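Side-chain contact in uncharacterized protein DR_0571 (Deinococcus radiodurans R1, PDB 3C4N), which binds ADP and is probably an FAD-dependent oxidoreductase of the ETF-QO/FixC family, its substrate unknown: residues A[228-233]-A[238-243]. Sequence-based numbering, arbitrary orientation.
Sequences IIVAAG and ALVEQG. With ADP (adenosine-5'-diphosphate), chain C.
Val230 carries CG1 anti to its own backbone N (chi1 174°) and CG2 anti to its carbonyl carbon, and this rotation gives each methyl its own partner on helix 236-244. CG1 meets CD2 of Leu239 at 3.7 Å, while CG2 lies 3.9 Å from CG1 of Val240, so the valine at the end of strand 227-230 faces two consecutive residues of the helix. Leu239 extends from the helix with CG opposite its backbone N (chi1 -175°), and its two methyls divide the work: CD2 goes to Val230, and CD1 reaches the adenine of ADP, 3.6 Å from the exocyclic N6. Ala232 touches the same base, its CB 3.6 Å from both C8 and N7. Further along the chain, CA of Gly233 comes within 3.4 Å of O1B of ADP, a diphosphate oxygen. Leu197 of strand 194-198 packs against Val230, Leu239 and Val240 alike, and Leu372 of the neighbouring parallel strand 370-374 also touches Val230. The helix is thus laid against the nucleotide-binding sheet, which has the Rossmann-type character expected of this family, next to the pocket where FAD would probably bind. No hydrogen bond crosses between the two segments: their hold on each other is methyl-to-methyl packing, and through Leu239 the same packing extends from the buried strand end to the amino group N6 of the adenine.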
loop_
_atom_site.group_PDB
_atom_site.type_symbol
_atom_site.label_atom_id
_atom_site.label_comp_id
_atom_site.label_asym_id
_atom_site.label_seq_id
_atom_site.Cartn_x
_atom_site.Cartn_y
_atom_site.Cartn_z
ATOM N N ILE A 228 19.630 -2.571 -4.954
ATOM C CA ILE A 228 18.905 -3.093 -3.798
ATOM C C ILE A 228 19.314 -2.381 -2.509
ATOM O O ILE A 228 20.469 -2.460 -2.078
ATOM C CB ILE A 228 19.179 -4.600 -3.603
ATOM C CG1 ILE A 228 18.659 -5.384 -4.811
ATOM C CG2 ILE A 228 18.559 -5.075 -2.297
ATOM C CD1 ILE A 228 18.994 -6.863 -4.786
ATOM N N ILE A 229 18.354 -1.692 -1.899
ATOM C CA ILE A 229 18.582 -0.979 -0.650
ATOM C C ILE A 229 18.016 -1.801 0.505
ATOM O O ILE A 229 16.813 -2.052 0.574
ATOM C CB ILE A 229 17.907 0.406 -0.677
ATOM C CG1 ILE A 229 18.517 1.238 -1.804
ATOM C CG2 ILE A 229 18.064 1.102 0.661
ATOM C CD1 ILE A 229 17.905 2.595 -1.947
ATOM N N VAL A 230 18.909 -2.230 1.395
ATOM C CA VAL A 230 18.559 -3.030 2.563
ATOM C C VAL A 230 18.256 -2.142 3.763
ATOM O O VAL A 230 19.152 -1.758 4.516
ATOM C CB VAL A 230 19.712 -3.991 2.934
ATOM C CG1 VAL A 230 19.407 -4.719 4.217
ATOM C CG2 VAL A 230 19.944 -4.978 1.819
ATOM N N ALA A 231 16.972 -1.831 3.928
ATOM C CA ALA A 231 16.480 -0.993 5.023
ATOM C C ALA A 231 15.642 -1.844 5.971
ATOM O O ALA A 231 14.571 -1.420 6.389
ATOM C CB ALA A 231 15.631 0.134 4.469
ATOM N N ALA A 232 16.141 -3.028 6.319
ATOM C CA ALA A 232 15.408 -3.925 7.187
ATOM C C ALA A 232 15.645 -3.616 8.650
ATOM O O ALA A 232 15.266 -4.390 9.524
ATOM C CB ALA A 232 15.791 -5.367 6.883
ATOM N N GLY A 233 16.251 -2.465 8.920
ATOM C CA GLY A 233 16.535 -2.098 10.293
ATOM C C GLY A 233 17.532 -3.075 10.896
ATOM O O GLY A 233 18.459 -3.527 10.223
ATOM N N ALA A 238 21.930 -9.333 9.248
ATOM C CA ALA A 238 21.750 -10.762 9.023
ATOM C C ALA A 238 21.240 -11.036 7.616
ATOM O O ALA A 238 21.688 -11.977 6.959
ATOM C CB ALA A 238 20.782 -11.347 10.055
ATOM N N LEU A 239 20.291 -10.225 7.160
ATOM C CA LEU A 239 19.730 -10.390 5.827
ATOM C C LEU A 239 20.825 -10.624 4.792
ATOM O O LEU A 239 20.808 -11.627 4.076
ATOM C CB LEU A 239 18.935 -9.155 5.425
ATOM C CG LEU A 239 18.212 -9.311 4.089
ATOM C CD1 LEU A 239 17.088 -10.341 4.244
ATOM C CD2 LEU A 239 17.632 -7.973 3.655
ATOM N N VAL A 240 21.773 -9.689 4.726
ATOM C CA VAL A 240 22.878 -9.759 3.778
ATOM C C VAL A 240 23.868 -10.878 4.081
ATOM O O VAL A 240 24.547 -11.378 3.186
ATOM C CB VAL A 240 23.650 -8.434 3.735
ATOM C CG1 VAL A 240 22.717 -7.304 3.367
ATOM C CG2 VAL A 240 24.305 -8.186 5.072
ATOM N N GLU A 241 23.947 -11.263 5.347
ATOM C CA GLU A 241 24.847 -12.323 5.768
ATOM C C GLU A 241 24.329 -13.675 5.298
ATOM O O GLU A 241 25.025 -14.399 4.608
ATOM C CB GLU A 241 24.973 -12.311 7.293
ATOM C CG GLU A 241 25.609 -13.556 7.895
ATOM C CD GLU A 241 27.072 -13.712 7.526
ATOM O OE1 GLU A 241 27.820 -12.720 7.673
ATOM O OE2 GLU A 241 27.475 -14.824 7.102
ATOM N N GLN A 242 23.095 -14.002 5.658
ATOM C CA GLN A 242 22.539 -15.285 5.281
ATOM C C GLN A 242 22.173 -15.362 3.802
ATOM O O GLN A 242 22.011 -16.452 3.252
ATOM C CB GLN A 242 21.325 -15.596 6.161
ATOM C CG GLN A 242 21.599 -15.397 7.666
ATOM C CD GLN A 242 20.353 -15.564 8.541
ATOM O OE1 GLN A 242 20.313 -15.099 9.687
ATOM N NE2 GLN A 242 19.337 -16.231 8.005
ATOM N N GLY A 243 22.069 -14.207 3.151
ATOM C CA GLY A 243 21.709 -14.186 1.744
ATOM C C GLY A 243 22.868 -14.090 0.770
ATOM O O GLY A 243 22.839 -14.711 -0.294
HETATM P PB ADP C . 14.235 1.255 10.689
HETATM O O1B ADP C . 15.672 1.232 10.418
HETATM O O2B ADP C . 13.509 2.387 9.822
HETATM O O3B ADP C . 13.961 1.527 12.257
HETATM P PA ADP C . 12.442 -0.636 11.170
HETATM O O1A ADP C . 12.969 -1.658 12.094
HETATM O O2A ADP C . 11.772 0.557 12.035
HETATM O O3A ADP C . 13.601 -0.090 10.203
HETATM O "O5'" ADP C . 11.446 -1.219 10.063
HETATM C "C5'" ADP C . 12.210 -1.610 8.964
HETATM C "C4'" ADP C . 11.451 -2.594 8.115
HETATM O "O4'" ADP C . 12.000 -3.705 7.359
HETATM C "C3'" ADP C . 10.632 -3.163 9.231
HETATM O "O3'" ADP C . 9.504 -2.324 9.485
HETATM C "C2'" ADP C . 10.258 -4.573 8.767
HETATM O "O2'" ADP C . 8.829 -4.727 8.748
HETATM C "C1'" ADP C . 10.925 -4.681 7.368
HETATM N N9 ADP C . 11.633 -5.896 7.125
HETATM C C8 ADP C . 12.542 -6.481 8.020
HETATM N N7 ADP C . 12.991 -7.612 7.503
HETATM C C5 ADP C . 12.447 -7.787 6.270
HETATM C C6 ADP C . 12.621 -8.710 5.205
HETATM N N6 ADP C . 13.739 -9.571 5.171
HETATM N N1 ADP C . 11.862 -8.579 4.093
HETATM C C2 ADP C . 10.983 -7.586 3.961
HETATM N N3 ADP C . 10.823 -6.686 4.861
HETATM C C4 ADP C . 11.587 -6.677 6.028
#